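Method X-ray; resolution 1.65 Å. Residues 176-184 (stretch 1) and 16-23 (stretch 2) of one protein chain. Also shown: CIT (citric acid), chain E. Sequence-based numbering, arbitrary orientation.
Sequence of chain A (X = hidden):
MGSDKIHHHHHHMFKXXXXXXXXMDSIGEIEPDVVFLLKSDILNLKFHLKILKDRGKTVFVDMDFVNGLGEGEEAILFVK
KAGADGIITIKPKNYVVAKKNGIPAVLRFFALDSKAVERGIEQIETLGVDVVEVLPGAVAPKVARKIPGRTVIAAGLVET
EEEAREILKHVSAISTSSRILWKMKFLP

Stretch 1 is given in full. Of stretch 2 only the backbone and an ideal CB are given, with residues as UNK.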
# COMPACT_ATOMS: atom_id res chain seq x y z
N THR A 176 -1.72 8.45 -1.05
CA THR A 176 -1.74 9.69 -0.25
C THR A 176 -3.09 9.92 0.40
O THR A 176 -4.13 9.50 -0.14
CB THR A 176 -1.44 10.91 -1.18
OG1 THR A 176 -1.55 12.16 -0.47
CG2 THR A 176 -2.42 10.97 -2.35
N SER A 177 -3.08 10.59 1.55
CA SER A 177 -4.34 10.97 2.26
C SER A 177 -4.79 12.39 1.88
O SER A 177 -5.82 12.90 2.39
CB SER A 177 -4.22 10.83 3.78
OG SER A 177 -3.34 11.81 4.33
N SER A 178 -4.08 13.04 0.96
CA SER A 178 -4.43 14.41 0.55
C SER A 178 -5.64 14.48 -0.39
O SER A 178 -5.62 14.00 -1.52
CB SER A 178 -3.21 15.09 -0.11
OG SER A 178 -3.61 16.26 -0.80
N ARG A 179 -6.71 15.08 0.12
CA ARG A 179 -7.93 15.21 -0.63
C ARG A 179 -7.71 16.05 -1.87
O ARG A 179 -8.37 15.85 -2.87
CB ARG A 179 -9.00 15.85 0.28
CG ARG A 179 -9.83 14.82 1.03
CD ARG A 179 -9.06 13.87 1.88
NE ARG A 179 -9.98 13.06 2.72
CZ ARG A 179 -9.59 12.18 3.63
NH1 ARG A 179 -8.29 11.94 3.84
NH2 ARG A 179 -10.51 11.50 4.33
N ILE A 180 -6.77 17.00 -1.82
CA ILE A 180 -6.47 17.79 -2.99
C ILE A 180 -5.88 16.91 -4.08
O ILE A 180 -6.29 16.99 -5.22
CB ILE A 180 -5.46 18.90 -2.62
CG1 ILE A 180 -6.18 19.96 -1.77
CG2 ILE A 180 -4.85 19.50 -3.87
CD1 ILE A 180 -5.22 20.78 -0.87
N LEU A 181 -4.93 16.05 -3.72
CA LEU A 181 -4.35 15.15 -4.71
C LEU A 181 -5.36 14.14 -5.25
O LEU A 181 -5.30 13.75 -6.44
CB LEU A 181 -3.11 14.40 -4.17
CG LEU A 181 -1.93 15.31 -3.78
CD1 LEU A 181 -0.76 14.47 -3.28
CD2 LEU A 181 -1.53 16.19 -4.97
N TRP A 182 -6.33 13.76 -4.44
CA TRP A 182 -7.38 12.83 -4.90
C TRP A 182 -8.15 13.38 -6.10
O TRP A 182 -8.67 12.61 -6.93
CB TRP A 182 -8.36 12.51 -3.80
CG TRP A 182 -7.82 11.74 -2.63
CD1 TRP A 182 -6.54 11.31 -2.43
CD2 TRP A 182 -8.56 11.35 -1.46
NE1 TRP A 182 -6.44 10.67 -1.21
CE2 TRP A 182 -7.66 10.69 -0.59
CE3 TRP A 182 -9.90 11.49 -1.07
CZ2 TRP A 182 -8.07 10.15 0.62
CZ3 TRP A 182 -10.30 10.97 0.15
CH2 TRP A 182 -9.38 10.32 0.98
N LYS A 183 -8.19 14.70 -6.21
CA LYS A 183 -8.99 15.38 -7.23
C LYS A 183 -8.19 15.71 -8.48
O LYS A 183 -8.77 16.16 -9.45
CB LYS A 183 -9.55 16.68 -6.64
CG LYS A 183 -10.63 16.48 -5.61
CD LYS A 183 -11.13 17.81 -5.08
CE LYS A 183 -11.78 17.70 -3.71
NZ LYS A 183 -12.97 16.80 -3.69
N MSE A 184 -6.87 15.52 -8.47
CA MSE A 184 -6.05 16.18 -9.51
C MSE A 184 -6.33 15.58 -10.89
O MSE A 184 -6.72 14.41 -10.98
CB MSE A 184 -4.57 16.09 -9.14
CG MSE A 184 -4.01 14.73 -9.24
SE MSE A 184 -2.07 14.78 -8.60
CE MSE A 184 -1.40 15.68 -10.04
N UNK A 16 -2.31 6.06 -11.02
CA UNK A 16 -2.71 7.36 -10.49
C UNK A 16 -2.71 7.46 -9.00
O UNK A 16 -1.82 6.94 -8.33
CB UNK A 16 -4.11 7.72 -11.00
N UNK A 17 -3.68 8.18 -8.45
CA UNK A 17 -3.72 8.42 -7.05
C UNK A 17 -4.55 7.31 -6.35
O UNK A 17 -5.63 6.96 -6.80
CB UNK A 17 -4.29 9.81 -6.78
N UNK A 18 -3.96 6.76 -5.31
CA UNK A 18 -4.57 5.80 -4.36
C UNK A 18 -4.90 6.55 -3.08
O UNK A 18 -4.10 7.35 -2.56
CB UNK A 18 -3.64 4.62 -4.07
N UNK A 19 -6.09 6.32 -2.54
CA UNK A 19 -6.53 7.02 -1.35
C UNK A 19 -6.04 6.29 -0.12
O UNK A 19 -6.49 5.19 0.16
CB UNK A 19 -8.05 7.16 -1.33
N UNK A 20 -5.20 6.97 0.65
CA UNK A 20 -4.74 6.49 1.97
C UNK A 20 -5.68 7.05 3.05
O UNK A 20 -5.93 8.29 3.13
CB UNK A 20 -3.29 6.91 2.24
N UNK A 21 -6.13 6.15 3.92
CA UNK A 21 -7.00 6.50 5.00
C UNK A 21 -6.34 6.19 6.33
O UNK A 21 -5.91 5.07 6.58
CB UNK A 21 -8.34 5.77 4.87
N UNK A 22 -6.32 7.20 7.21
CA UNK A 22 -5.75 7.01 8.57
C UNK A 22 -6.83 6.90 9.63
O UNK A 22 -6.60 6.42 10.73
CB UNK A 22 -4.81 8.17 8.92
N UNK A 23 -8.00 7.41 9.33
CA UNK A 23 -9.09 7.15 10.24
C UNK A 23 -10.41 7.16 9.50
O UNK A 23 -10.51 7.60 8.35
CB UNK A 23 -9.10 8.18 11.37
C1 CIT E . 0.98 6.63 3.09
O1 CIT E . 0.81 5.80 2.18
O2 CIT E . 1.75 6.37 4.02
C2 CIT E . 0.19 7.92 3.04
C3 CIT E . 0.60 9.07 3.95
O7 CIT E . 0.73 8.72 5.34
C4 CIT E . 1.88 9.73 3.43
C5 CIT E . 2.33 10.92 4.22
O3 CIT E . 1.56 11.49 5.01
O4 CIT E . 3.51 11.36 4.13
C6 CIT E . -0.54 10.09 3.90
O5 CIT E . -1.35 10.20 4.89
O6 CIT E . -0.59 10.82 2.86

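Two backbone hydrogen bonds fix the register before any side chain is considered: Thr176 N donates to O of position 18 (3.0 Å, 167°), and N of position 20 donates to Thr176 O (2.9 Å, 174°). Together they make a parallel bridge between Thr176 and position 19.

Position 16 has phi/psi of 74/-143, and nothing of stretch 1 lies within 5.5 Å of its ideal CB. Positive phi by itself favours glycine, and the residue is Gly16.

At position 17 CA-to-CB points toward stretch 1. The ideal CB lies 4.1 Å from Leu181 O, 4.7 Å from Trp182 CA and 4.9 Å from Thr176 CG2, so the surroundings are largely apolar and leave room for a medium-sized aliphatic chain; valine, leucine, isoleucine or methionine would suit. The residue is Ile17, chi1 m and chi2 m. Its CG2 meets Thr176 CG2 at 3.7 Å and Trp182 CD1 at 3.8 Å, while its CD1 reaches SE of selenomethionine Met184 at 4.2 Å.

Position 18 points away, its ideal CB 5.2 Å from Thr176 N. Stretch 1 sets little limit here; extended phi/psi (-104/135) would suit a beta-branched residue among many. It is Ile18, which serves stretch 1 mainly through its carbonyl.

Position 19 shares a sheet face with Thr176. The ideal CB is already 3.6 Å from Trp182 CZ2, which argues for a small side chain. Ala19 places its CB over one face of the indole, 3.9 Å from the centroid of the six-membered ring and 29° off its normal, a CH-pi contact.

Position 20 points sideways, with its ideal CB 3.5 Å from Thr176 C and 3.7 Å from Ser177 N. The citrate is also close, so alanine, glycine or perhaps serine would be suitable. Ala20 brings CB to 3.7 Å from citrate C2, and its O lies 3.2 Å from Ser177 CA in a CA-H...O contact.

Position 21 points away, but a chain long enough to turn back could reach Trp182 and Arg179; leucine or methionine would serve. Leu21 does so: its CD2 lies at the indole edge, 3.8 Å from Trp182 CH2, and 4.0 Å from Arg179 NH2.

Position 22 points sideways, and citrate carboxylate and hydroxyl oxygens invite a long donor such as arginine, lysine or tryptophan. Trp22 NE1 donates to citrate O5 (2.9 Å) and O7 (3.0 Å); Ser177 OG also donates to O5 (2.6 Å).

Position 23 has no close neighbour in stretch 1, so many polar residues would fit. Asp23 O lies 2.8 Å from the O atom of water 2, which accepts from Arg179 NH2 (O to NH2 3.1 Å); the water has more acceptors in reach than protons, so its bond to Asp23 O is possible rather than certain.

Stretch 2, residues 16-23: GIIAALWD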
# COMPACT_ATOMS: atom_id res chain seq x y z
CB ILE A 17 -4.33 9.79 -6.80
CG1 ILE A 17 -3.47 10.86 -7.48
CG2 ILE A 17 -4.49 10.04 -5.33
CD1 ILE A 17 -2.08 10.95 -6.97
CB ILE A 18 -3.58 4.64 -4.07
CG1 ILE A 18 -3.43 3.82 -5.30
CG2 ILE A 18 -4.04 3.80 -2.87
CD1 ILE A 18 -2.26 2.83 -5.28
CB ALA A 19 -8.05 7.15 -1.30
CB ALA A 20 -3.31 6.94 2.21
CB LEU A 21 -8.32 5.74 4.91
CG LEU A 21 -9.26 6.21 3.79
CD1 LEU A 21 -10.56 5.49 3.98
CD2 LEU A 21 -9.44 7.72 3.77
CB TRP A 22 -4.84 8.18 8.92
CG TRP A 22 -3.51 8.02 8.33
CD1 TRP A 22 -2.99 8.71 7.25
CD2 TRP A 22 -2.51 7.09 8.73
NE1 TRP A 22 -1.72 8.27 6.99
CE2 TRP A 22 -1.39 7.28 7.88
CE3 TRP A 22 -2.43 6.10 9.74
CZ2 TRP A 22 -0.23 6.52 8.00
CZ3 TRP A 22 -1.27 5.39 9.88
CH2 TRP A 22 -0.18 5.59 9.00
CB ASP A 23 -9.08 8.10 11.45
CG ASP A 23 -9.80 9.37 11.18
OD1 ASP A 23 -9.47 9.95 10.15
OD2 ASP A 23 -10.73 9.85 11.91
O HOH W 1 -7.21 10.02 6.55
O HOH W 2 -10.19 9.96 6.97
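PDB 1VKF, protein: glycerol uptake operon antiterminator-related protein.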